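Local coordinates for protein dehydrogenase (PDB 3UOE) that probably works as an oxidoreductase of the LDH2/MDH2 family, whose relatives include malate and L-lactate dehydrogenases, at residues G43-S48 against T87-G92; A49-N54 against G109-M114; L55-E60 against H67-L72. One frame throughout, in Å; residues are numbered along the deposited sequence.

Overall arrangement
Helix 46-61 is the thread that joins all three contacts, which use it in order from the turn before its N-terminus toward its C-terminal end. Contact 1 ties its start to the loop leading into strand 91-96, an edge strand of the mixed sheet within this chain; contact 2 crosses it with helix 109-127; contact 3 folds the chain after the helix back against its last turns. The centres of contacts 1 and 2 are about 8 Å apart, those of contacts 2 and 3 about 11 Å. Along the chain contacts 1 and 2 interleave, and contact 3 is nested inside both loops. The helix thus runs from a surface contact to two buried ones.

Contact 1: residues G43-S48 against T87-G92; sequences GVPADS and TTRGNG
Thr87 opens the contact with its methyl group: CG2 rests 3.8 Å from the carbonyl O of Gly43, and its CA lies 4.1 Å from CD of Pro45. A branched residue suits this spot because the methyl can pack while OG1 is used close by within its own loop. Thr88 turns away, and its OG1 accepts from Gly90 N in an ST turn that shapes the loop around Arg89. The arginine carries the contact. Its chain runs extended from CG to NE, past the ring of Pro45, whose CB is 3.8 Å from NH2 of Arg89, and delivers the guanidinium end-on to the carboxylate of Asp47. The two flat groups are nearly coplanar, 25° apart. Arg89 NH1 donates to OD2 of Asp47 at 2.8 Å, while Arg89 NH2 reaches OD1 of Asp47 at 3.1 Å and also OD2, so that OD2 takes two donors. Asp47 CG sits between its backbone N and carbonyl carbon (chi1 60°), which turns the carboxylate to face the arginine. Over one face of the guanidinium stands Ser48 OG, 3.3 Å above the plane and offset toward the rim. Pro45 stands at the N-cap position, where its missing N-H costs no helix bond, and Asp47 in the first turn probably also interacts favourably with the helix dipole. The bidentate, end-on salt bridge therefore fixes the guanidinium's rotation and clamps the helix start to the loop before strand 91-96.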
ATOM      1  N   GLY A  43      35.026   6.058  10.099  1.00  7.73           N
ATOM      2  CA  GLY A  43      34.805   7.491  10.222  1.00  7.45           C
ATOM      3  C   GLY A  43      33.347   7.887  10.422  1.00  7.22           C
ATOM      4  O   GLY A  43      33.011   9.069  10.416  1.00  7.24           O
ATOM      5  N   VAL A  44      32.477   6.898  10.593  1.00  5.93           N
ATOM      6  CA  VAL A  44      31.071   7.166  10.864  1.00  6.89           C
ATOM      7  C   VAL A  44      30.909   7.744  12.271  1.00  6.21           C
ATOM      8  O   VAL A  44      31.381   7.157  13.234  1.00  6.16           O
ATOM      9  CB  VAL A  44      30.232   5.884  10.731  1.00  6.91           C
ATOM     10  CG1 VAL A  44      28.763   6.112  11.192  1.00  5.28           C
ATOM     11  CG2 VAL A  44      30.321   5.342   9.292  1.00  6.03           C
ATOM     12  N   PRO A  45      30.241   8.903  12.382  1.00  5.99           N
ATOM     13  CA  PRO A  45      30.023   9.558  13.683  1.00  8.15           C
ATOM     14  C   PRO A  45      29.338   8.592  14.654  1.00  7.53           C
ATOM     15  O   PRO A  45      28.543   7.754  14.216  1.00  5.76           O
ATOM     16  CB  PRO A  45      29.081  10.725  13.345  1.00  6.84           C
ATOM     17  CG  PRO A  45      29.211  10.930  11.872  1.00  6.95           C
ATOM     18  CD  PRO A  45      29.546   9.595  11.282  1.00  5.72           C
ATOM     19  N   ALA A  46      29.646   8.704  15.944  1.00  8.28           N
ATOM     20  CA  ALA A  46      29.148   7.747  16.949  1.00  8.84           C
ATOM     21  C   ALA A  46      27.618   7.646  17.014  1.00  7.24           C
ATOM     22  O   ALA A  46      27.069   6.556  17.184  1.00  7.54           O
ATOM     23  CB  ALA A  46      29.734   8.051  18.327  1.00  4.95           C
ATOM     24  N   ASP A  47      26.926   8.772  16.880  1.00  6.84           N
ATOM     25  CA  ASP A  47      25.463   8.744  16.919  1.00  8.13           C
ATOM     26  C   ASP A  47      24.928   7.999  15.701  1.00  7.76           C
ATOM     27  O   ASP A  47      24.020   7.174  15.807  1.00  7.57           O
ATOM     28  CB  ASP A  47      24.875  10.163  16.986  1.00  7.97           C
ATOM     29  CG  ASP A  47      25.255  11.016  15.785  1.00  9.19           C
ATOM     30  OD1 ASP A  47      26.412  10.933  15.328  1.00  9.99           O
ATOM     31  OD2 ASP A  47      24.400  11.779  15.293  1.00 12.23           O
ATOM     32  N   SER A  48      25.507   8.293  14.546  1.00  7.14           N
ATOM     33  CA  SER A  48      25.131   7.615  13.310  1.00  8.52           C
ATOM     34  C   SER A  48      25.520   6.133  13.314  1.00  8.03           C
ATOM     35  O   SER A  48      24.773   5.291  12.805  1.00  6.00           O
ATOM     36  CB  SER A  48      25.733   8.329  12.102  1.00  6.69           C
ATOM     37  OG  SER A  48      25.130   9.598  11.940  1.00 11.00           O
ATOM     38  N   THR A  87      29.706  10.374   6.738  1.00  6.68           N
ATOM     39  CA  THR A  87      29.323  11.492   7.604  1.00  8.13           C
ATOM     40  C   THR A  87      28.060  12.227   7.175  1.00  9.76           C
ATOM     41  O   THR A  87      27.377  12.816   8.006  1.00  9.72           O
ATOM     42  CB  THR A  87      30.429  12.559   7.683  1.00  7.94           C
ATOM     43  OG1 THR A  87      30.763  12.980   6.353  1.00  7.91           O
ATOM     44  CG2 THR A  87      31.662  12.014   8.385  1.00  6.04           C
ATOM     45  N   THR A  88      27.762  12.232   5.883  1.00  7.70           N
ATOM     46  CA  THR A  88      26.629  13.008   5.420  1.00  8.34           C
ATOM     47  C   THR A  88      25.329  12.510   6.049  1.00  7.98           C
ATOM     48  O   THR A  88      25.171  11.328   6.355  1.00  6.78           O
ATOM     49  CB  THR A  88      26.513  13.017   3.882  1.00  9.68           C
ATOM     50  OG1 THR A  88      25.488  13.941   3.486  1.00  8.28           O
ATOM     51  CG2 THR A  88      26.167  11.630   3.362  1.00  8.88           C
ATOM     52  N   ARG A  89      24.413  13.440   6.261  1.00  9.00           N
ATOM     53  CA  ARG A  89      23.081  13.116   6.750  1.00 10.76           C
ATOM     54  C   ARG A  89      22.066  13.460   5.664  1.00  8.73           C
ATOM     55  O   ARG A  89      20.873  13.583   5.921  1.00 10.32           O
ATOM     56  CB  ARG A  89      22.807  13.862   8.068  1.00 11.83           C
ATOM     57  CG  ARG A  89      23.707  13.348   9.201  1.00 13.75           C
ATOM     58  CD  ARG A  89      23.853  14.301  10.368  1.00 17.83           C
ATOM     59  NE  ARG A  89      25.007  13.941  11.203  1.00 20.83           N
ATOM     60  CZ  ARG A  89      24.928  13.239  12.333  1.00 21.28           C
ATOM     61  NH1 ARG A  89      23.737  12.826  12.763  1.00 21.81           N
ATOM     62  NH2 ARG A  89      26.028  12.953  13.034  1.00 11.55           N
ATOM     63  N   GLY A  90      22.562  13.602   4.440  1.00  7.61           N
ATOM     64  CA  GLY A  90      21.726  13.953   3.306  1.00 10.11           C
ATOM     65  C   GLY A  90      21.516  15.454   3.181  1.00 11.14           C
ATOM     66  O   GLY A  90      21.773  16.209   4.116  1.00 13.11           O
ATOM     67  N   ASN A  91      21.058  15.887   2.014  1.00 11.39           N
ATOM     68  CA  ASN A  91      20.745  17.289   1.778  1.00 13.28           C
ATOM     69  C   ASN A  91      19.336  17.479   1.215  1.00 12.75           C
ATOM     70  O   ASN A  91      19.072  17.129   0.065  1.00 11.06           O
ATOM     71  CB  ASN A  91      21.754  17.916   0.822  1.00 12.42           C
ATOM     72  CG  ASN A  91      21.435  19.372   0.528  1.00 15.85           C
ATOM     73  OD1 ASN A  91      20.887  20.073   1.376  1.00 16.34           O
ATOM     74  ND2 ASN A  91      21.775  19.830  -0.673  1.00 21.90           N
ATOM     75  N   GLY A  92      18.446  18.047   2.023  1.00 12.82           N
ATOM     76  CA  GLY A  92      17.063  18.237   1.627  1.00 10.27           C
ATOM     77  C   GLY A  92      16.735  19.624   1.104  1.00 15.40           C
ATOM     78  O   GLY A  92      17.257  20.630   1.594  1.00 15.73           O
TER

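Contact 2: residues A49-N54 against G109-M114; sequences ARLQAN and GPVVMM
Leu51 presses one methyl onto the first turn of helix 109-127, and the tight, buried part of the contact gathers round Pro110. CD2 of Leu51 lies 3.5 Å from the carbonyl O of Pro110. With CG swung anti to the backbone N (chi1 171°), the branched end of the leucine points at that turn, and CG of Leu51 meets CB of Pro110 at 4.1 Å. Proline fits in the first turn, where its missing N-H costs no helix bond, and its ring offers a compact apolar surface. Gln52 crosses the other end of that ring, its OE1 standing 3.4 Å from CD of Pro110. Here a single water bridges the two helices: water 1 donates to OE1 of Gln52 and accepts from N of Gly109, each at 2.9 Å, so a buried amide oxygen and an N-H of the helix's first turn satisfy each other indirectly. The looser side is the partly exposed rim of Leu51 and Met114, a selenomethionine, of which only CB and CG come close. The segment axes approach to 8.9 Å at 106°. Helix 109-127 joins the neighbouring parallel strands 99-105 and 129-137 in a beta-alpha-beta crossover, and helix 46-61 packs steeply across the N-terminal turn of that crossover helix.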
ATOM      1  N   ALA A  49      26.680   5.817  13.886  1.00  6.09           N
ATOM      2  CA  ALA A  49      27.112   4.424  13.962  1.00  6.63           C
ATOM      3  C   ALA A  49      26.116   3.613  14.790  1.00  6.33           C
ATOM      4  O   ALA A  49      25.742   2.505  14.430  1.00  7.05           O
ATOM      5  CB  ALA A  49      28.527   4.319  14.559  1.00  6.34           C
ATOM      6  N   ARG A  50      25.690   4.194  15.904  1.00  8.38           N
ATOM      7  CA  ARG A  50      24.752   3.559  16.820  1.00  9.56           C
ATOM      8  C   ARG A  50      23.423   3.301  16.113  1.00  8.25           C
ATOM      9  O   ARG A  50      22.819   2.246  16.282  1.00  7.67           O
ATOM     10  CB  ARG A  50      24.552   4.459  18.048  1.00 10.73           C
ATOM     11  CG  ARG A  50      23.540   3.966  19.053  1.00 13.05           C
ATOM     12  CD  ARG A  50      23.835   2.531  19.480  1.00 17.81           C
ATOM     13  NE  ARG A  50      22.884   2.072  20.486  1.00 23.20           N
ATOM     14  CZ  ARG A  50      23.087   2.152  21.799  1.00 26.32           C
ATOM     15  NH1 ARG A  50      24.222   2.661  22.276  1.00 23.34           N
ATOM     16  NH2 ARG A  50      22.155   1.711  22.633  1.00 23.68           N
ATOM     17  N   LEU A  51      22.989   4.269  15.312  1.00  7.35           N
ATOM     18  CA  LEU A  51      21.706   4.192  14.617  1.00  8.15           C
ATOM     19  C   LEU A  51      21.730   3.113  13.530  1.00  8.94           C
ATOM     20  O   LEU A  51      20.849   2.256  13.472  1.00  8.17           O
ATOM     21  CB  LEU A  51      21.338   5.552  14.007  1.00  7.14           C
ATOM     22  CG  LEU A  51      20.121   5.557  13.074  1.00  8.13           C
ATOM     23  CD1 LEU A  51      18.823   5.154  13.812  1.00  4.82           C
ATOM     24  CD2 LEU A  51      19.975   6.907  12.411  1.00  6.31           C
ATOM     25  N   GLN A  52      22.742   3.153  12.669  1.00  7.12           N
ATOM     26  CA  GLN A  52      22.913   2.085  11.685  1.00  8.15           C
ATOM     27  C   GLN A  52      22.980   0.712  12.344  1.00  9.13           C
ATOM     28  O   GLN A  52      22.457  -0.265  11.805  1.00  7.40           O
ATOM     29  CB  GLN A  52      24.159   2.298  10.819  1.00  6.58           C
ATOM     30  CG  GLN A  52      24.400   1.154   9.821  1.00  6.74           C
ATOM     31  CD  GLN A  52      23.320   1.078   8.737  1.00  7.54           C
ATOM     32  OE1 GLN A  52      23.315   1.876   7.787  1.00  5.34           O
ATOM     33  NE2 GLN A  52      22.407   0.113   8.873  1.00  5.03           N
ATOM     34  N   ALA A  53      23.638   0.630  13.499  1.00  9.05           N
ATOM     35  CA  ALA A  53      23.736  -0.642  14.208  1.00  7.27           C
ATOM     36  C   ALA A  53      22.379  -1.056  14.795  1.00  7.89           C
ATOM     37  O   ALA A  53      22.005  -2.225  14.741  1.00  7.60           O
ATOM     38  CB  ALA A  53      24.799  -0.564  15.294  1.00  8.38           C
ATOM     39  N   ASN A  54      21.642  -0.091  15.345  1.00 10.80           N
ATOM     40  CA  ASN A  54      20.317  -0.358  15.915  1.00  9.38           C
ATOM     41  C   ASN A  54      19.353  -0.905  14.870  1.00  8.56           C
ATOM     42  O   ASN A  54      18.570  -1.810  15.152  1.00  7.88           O
ATOM     43  CB  ASN A  54      19.726   0.903  16.561  1.00  9.75           C
ATOM     44  CG  ASN A  54      20.378   1.250  17.894  1.00 13.71           C
ATOM     45  OD1 ASN A  54      21.118   0.449  18.469  1.00 18.06           O
ATOM     46  ND2 ASN A  54      20.097   2.451  18.393  1.00 15.24           N
ATOM     47  N   GLY A 109      21.673   4.671   4.787  1.00  6.12           N
ATOM     48  CA  GLY A 109      20.223   4.782   4.692  1.00  7.13           C
ATOM     49  C   GLY A 109      19.524   5.339   5.925  1.00  7.29           C
ATOM     50  O   GLY A 109      18.839   6.355   5.856  1.00  7.67           O
ATOM     51  N   PRO A 110      19.666   4.657   7.065  1.00  7.16           N
ATOM     52  CA  PRO A 110      18.967   5.058   8.292  1.00  8.48           C
ATOM     53  C   PRO A 110      19.323   6.474   8.751  1.00  7.37           C
ATOM     54  O   PRO A 110      18.476   7.170   9.311  1.00  6.96           O
ATOM     55  CB  PRO A 110      19.453   4.035   9.322  1.00  5.51           C
ATOM     56  CG  PRO A 110      19.827   2.856   8.522  1.00  7.86           C
ATOM     57  CD  PRO A 110      20.366   3.372   7.218  1.00  6.65           C
ATOM     58  N   VAL A 111      20.565   6.886   8.529  1.00  7.39           N
ATOM     59  CA  VAL A 111      20.988   8.238   8.902  1.00  8.05           C
ATOM     60  C   VAL A 111      20.250   9.274   8.058  1.00  7.65           C
ATOM     61  O   VAL A 111      19.851  10.336   8.551  1.00  9.11           O
ATOM     62  CB  VAL A 111      22.509   8.436   8.706  1.00  8.25           C
ATOM     63  CG1 VAL A 111      22.914   9.889   8.990  1.00  6.69           C
ATOM     64  CG2 VAL A 111      23.298   7.448   9.576  1.00  7.69           C
ATOM     65  N   VAL A 112      20.088   8.969   6.776  1.00  6.30           N
ATOM     66  CA  VAL A 112      19.459   9.909   5.863  1.00  7.75           C
ATOM     67  C   VAL A 112      17.953   9.918   6.114  1.00  7.05           C
ATOM     68  O   VAL A 112      17.336  10.972   6.151  1.00  6.81           O
ATOM     69  CB  VAL A 112      19.771   9.567   4.378  1.00  6.93           C
ATOM     70  CG1 VAL A 112      18.820  10.317   3.440  1.00  5.52           C
ATOM     71  CG2 VAL A 112      21.231   9.897   4.042  1.00  5.46           C
HETATM   72  N   MSE A 113      17.380   8.733   6.308  1.00  6.31           N
HETATM   73  CA  MSE A 113      15.958   8.602   6.604  1.00  7.12           C
HETATM   74  C   MSE A 113      15.558   9.352   7.884  1.00  8.24           C
HETATM   75  O   MSE A 113      14.604  10.135   7.877  1.00  6.56           O
HETATM   76  CB  MSE A 113      15.571   7.121   6.712  1.00  6.74           C
HETATM   77  CG  MSE A 113      14.118   6.872   7.047  1.00  7.75           C
HETATM   78 SE   MSE A 113      12.865   7.630   5.726  1.00 22.82          SE
HETATM   79  CE  MSE A 113      12.977   6.214   4.358  1.00  8.04           C
HETATM   80  N   MSE A 114      16.282   9.116   8.978  1.00  6.98           N
HETATM   81  CA  MSE A 114      15.919   9.737  10.254  1.00  9.33           C
HETATM   82  C   MSE A 114      16.089  11.256  10.229  1.00  8.15           C
HETATM   83  O   MSE A 114      15.375  11.985  10.908  1.00  7.58           O
HETATM   84  CB  MSE A 114      16.687   9.110  11.430  1.00  7.14           C
HETATM   85  CG  MSE A 114      16.269   7.669  11.742  1.00  8.34           C
HETATM   86 SE   MSE A 114      14.341   7.473  12.094  1.00 26.43          SE
HETATM   87  CE  MSE A 114      14.198   8.578  13.695  1.00  9.23           C
TER
HETATM   88  O   HOH W   1      22.842   2.021   4.954  1.00  8.29           O

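Contact 3: residues L55-E60 against H67-L72; sequences LLLEAE and HGLQRL
Leu56 and Leu69 bring together the two limbs of a helix-loop-helix connection, in which the chain leaving helix 46-61 doubles back along it before entering helix 72-80. Leu56 points at the returning chain. Its CG is anti to the carbonyl carbon (chi1 -57°), which spreads the two methyls over it: CD2 of Leu56 lies 3.4 Å from the carbonyl O of His67. The Leu56 and Leu72 side chains cross at about a right angle, CD1 of Leu56 lying 3.8 Å from CB of Leu72. Leu57 starts away from the loop, but its CD2 bends back to meet CD2 of Leu69 obliquely at 3.8 Å. Small residues suit the close backbone approach: Ala59 sets its methyl against the His67 carbonyl, and at Gly68 a side chain would run into Glu60 OE2, while its bare CA makes a C-H...O contact with the Leu56 carbonyl. Glu60 lies across Leu69, and the bend at chi2 (-70°) brings its OE2 back to the returning backbone, where it accepts from Leu69 N at 2.7 Å. The donor approaches from the anti side, 19° out of the carboxylate plane. Water 3 donates to Glu60 OE2 and accepts from Gln70 N. With an alanine here instead of Glu60, Leu69 N is likely to lose its acceptor and water 3 one of its anchors. Nearer the helix N-terminus, water 2 donates to O of Leu55 at 2.8 Å and O of His67 at 2.6 Å.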
ATOM      1  N   LEU A  55      19.416  -0.360  13.659  1.00  7.28           N
ATOM      2  CA  LEU A  55      18.604  -0.884  12.560  1.00  8.06           C
ATOM      3  C   LEU A  55      18.769  -2.390  12.352  1.00  8.65           C
ATOM      4  O   LEU A  55      17.787  -3.116  12.191  1.00  7.08           O
ATOM      5  CB  LEU A  55      18.914  -0.156  11.249  1.00  7.26           C
ATOM      6  CG  LEU A  55      17.856   0.863  10.829  1.00 10.27           C
ATOM      7  CD1 LEU A  55      16.509   0.165  10.576  1.00  6.16           C
ATOM      8  CD2 LEU A  55      17.719   1.973  11.874  1.00  6.79           C
ATOM      9  N   LEU A  56      20.017  -2.843  12.344  1.00  7.36           N
ATOM     10  CA  LEU A  56      20.334  -4.236  12.069  1.00  7.76           C
ATOM     11  C   LEU A  56      20.036  -5.114  13.285  1.00  8.50           C
ATOM     12  O   LEU A  56      19.516  -6.210  13.153  1.00  7.61           O
ATOM     13  CB  LEU A  56      21.803  -4.366  11.643  1.00  7.01           C
ATOM     14  CG  LEU A  56      22.218  -3.525  10.424  1.00  7.98           C
ATOM     15  CD1 LEU A  56      23.638  -3.870   9.970  1.00  8.47           C
ATOM     16  CD2 LEU A  56      21.240  -3.688   9.238  1.00  7.52           C
ATOM     17  N   LEU A  57      20.352  -4.612  14.473  1.00 10.02           N
ATOM     18  CA  LEU A  57      20.067  -5.339  15.712  1.00 10.18           C
ATOM     19  C   LEU A  57      18.563  -5.511  15.956  1.00 10.08           C
ATOM     20  O   LEU A  57      18.115  -6.572  16.408  1.00  9.33           O
ATOM     21  CB  LEU A  57      20.729  -4.639  16.901  1.00 10.10           C
ATOM     22  CG  LEU A  57      22.074  -5.218  17.349  1.00 18.99           C
ATOM     23  CD1 LEU A  57      21.842  -6.456  18.195  1.00 18.35           C
ATOM     24  CD2 LEU A  57      22.990  -5.541  16.171  1.00 12.00           C
ATOM     25  N   GLU A  58      17.789  -4.469  15.656  1.00  7.58           N
ATOM     26  CA  GLU A  58      16.344  -4.553  15.801  1.00  9.20           C
ATOM     27  C   GLU A  58      15.778  -5.603  14.848  1.00  9.45           C
ATOM     28  O   GLU A  58      14.885  -6.361  15.211  1.00 10.69           O
ATOM     29  CB  GLU A  58      15.677  -3.192  15.569  1.00 10.27           C
ATOM     30  CG  GLU A  58      15.862  -2.180  16.702  1.00  9.00           C
ATOM     31  CD  GLU A  58      15.255  -2.632  18.033  1.00 12.84           C
ATOM     32  OE1 GLU A  58      14.233  -3.344  18.042  1.00 11.94           O
ATOM     33  OE2 GLU A  58      15.805  -2.265  19.088  1.00 15.49           O
ATOM     34  N   ALA A  59      16.306  -5.646  13.630  1.00  8.31           N
ATOM     35  CA  ALA A  59      15.929  -6.687  12.679  1.00 11.48           C
ATOM     36  C   ALA A  59      16.208  -8.077  13.263  1.00 10.48           C
ATOM     37  O   ALA A  59      15.309  -8.923  13.306  1.00  8.71           O
ATOM     38  CB  ALA A  59      16.662  -6.501  11.347  1.00  7.01           C
ATOM     39  N   GLU A  60      17.449  -8.302  13.705  1.00  9.63           N
ATOM     40  CA  GLU A  60      17.835  -9.553  14.367  1.00 10.31           C
ATOM     41  C   GLU A  60      16.888  -9.884  15.526  1.00 10.54           C
ATOM     42  O   GLU A  60      16.325 -10.969  15.577  1.00  9.22           O
ATOM     43  CB  GLU A  60      19.264  -9.467  14.904  1.00  9.99           C
ATOM     44  CG  GLU A  60      20.329  -9.281  13.850  1.00  9.29           C
ATOM     45  CD  GLU A  60      20.533 -10.520  12.992  1.00 10.79           C
ATOM     46  OE1 GLU A  60      19.865 -11.544  13.233  1.00 10.68           O
ATOM     47  OE2 GLU A  60      21.375 -10.469  12.075  1.00 10.73           O
ATOM     48  N   HIS A  67      17.416  -8.707   7.186  1.00 11.31           N
ATOM     49  CA  HIS A  67      17.709  -7.273   7.218  1.00  9.92           C
ATOM     50  C   HIS A  67      18.544  -6.925   8.446  1.00 10.91           C
ATOM     51  O   HIS A  67      18.608  -5.764   8.864  1.00  7.88           O
ATOM     52  CB  HIS A  67      16.407  -6.469   7.204  1.00  9.64           C
ATOM     53  CG  HIS A  67      15.737  -6.448   5.862  1.00 12.03           C
ATOM     54  ND1 HIS A  67      15.254  -7.590   5.255  1.00  9.59           N
ATOM     55  CD2 HIS A  67      15.504  -5.433   4.997  1.00 10.41           C
ATOM     56  CE1 HIS A  67      14.743  -7.276   4.076  1.00  9.13           C
ATOM     57  NE2 HIS A  67      14.890  -5.979   3.890  1.00 11.70           N
ATOM     58  N   GLY A  68      19.174  -7.950   9.022  1.00 10.30           N
ATOM     59  CA  GLY A  68      19.971  -7.800  10.224  1.00  8.42           C
ATOM     60  C   GLY A  68      21.446  -7.727   9.892  1.00  8.63           C
ATOM     61  O   GLY A  68      21.838  -7.131   8.887  1.00  8.76           O
ATOM     62  N   LEU A  69      22.265  -8.364  10.719  1.00  6.82           N
ATOM     63  CA  LEU A  69      23.704  -8.195  10.631  1.00  8.46           C
ATOM     64  C   LEU A  69      24.352  -8.738   9.355  1.00  8.11           C
ATOM     65  O   LEU A  69      25.468  -8.348   9.030  1.00  8.32           O
ATOM     66  CB  LEU A  69      24.388  -8.757  11.877  1.00 10.61           C
ATOM     67  CG  LEU A  69      24.179  -7.933  13.158  1.00 13.06           C
ATOM     68  CD1 LEU A  69      24.381  -8.789  14.404  1.00 13.68           C
ATOM     69  CD2 LEU A  69      25.092  -6.706  13.177  1.00 10.29           C
ATOM     70  N   GLN A  70      23.672  -9.627   8.632  1.00 10.04           N
ATOM     71  CA  GLN A  70      24.242 -10.139   7.380  1.00  8.38           C
ATOM     72  C   GLN A  70      24.405  -8.997   6.380  1.00  8.66           C
ATOM     73  O   GLN A  70      25.169  -9.100   5.424  1.00  8.59           O
ATOM     74  CB  GLN A  70      23.413 -11.289   6.786  1.00 10.53           C
ATOM     75  CG  GLN A  70      22.107 -10.873   6.114  1.00 13.39           C
ATOM     76  CD  GLN A  70      21.295 -12.063   5.593  1.00 19.12           C
ATOM     77  OE1 GLN A  70      21.069 -13.046   6.311  1.00 20.41           O
ATOM     78  NE2 GLN A  70      20.841 -11.970   4.341  1.00 16.47           N
ATOM     79  N   ARG A  71      23.713  -7.891   6.636  1.00  8.82           N
ATOM     80  CA  ARG A  71      23.814  -6.696   5.803  1.00  8.54           C
ATOM     81  C   ARG A  71      25.077  -5.879   6.064  1.00  7.59           C
ATOM     82  O   ARG A  71      25.470  -5.066   5.238  1.00  6.94           O
ATOM     83  CB  ARG A  71      22.620  -5.786   6.069  1.00  8.08           C
ATOM     84  CG  ARG A  71      21.295  -6.409   5.778  1.00  9.85           C
ATOM     85  CD  ARG A  71      21.128  -6.572   4.301  1.00  9.21           C
ATOM     86  NE  ARG A  71      19.834  -7.153   3.996  1.00 11.52           N
ATOM     87  CZ  ARG A  71      19.215  -7.013   2.832  1.00 11.60           C
ATOM     88  NH1 ARG A  71      19.777  -6.293   1.870  1.00  9.96           N
ATOM     89  NH2 ARG A  71      18.031  -7.585   2.640  1.00 12.10           N
ATOM     90  N   LEU A  72      25.704  -6.072   7.218  1.00  7.15           N
ATOM     91  CA  LEU A  72      26.754  -5.141   7.644  1.00  7.30           C
ATOM     92  C   LEU A  72      28.036  -5.141   6.789  1.00  6.35           C
ATOM     93  O   LEU A  72      28.520  -4.070   6.403  1.00  6.64           O
ATOM     94  CB  LEU A  72      27.075  -5.319   9.132  1.00  6.15           C
ATOM     95  CG  LEU A  72      28.112  -4.371   9.740  1.00  7.93           C
ATOM     96  CD1 LEU A  72      27.708  -2.895   9.541  1.00  6.64           C
ATOM     97  CD2 LEU A  72      28.345  -4.688  11.223  1.00  5.28           C
TER
HETATM   98  O   HOH W   2      17.404  -3.533   9.399  1.00  6.85           O
HETATM   99  O   HOH W   3      21.649 -11.270   9.696  1.00  7.47           O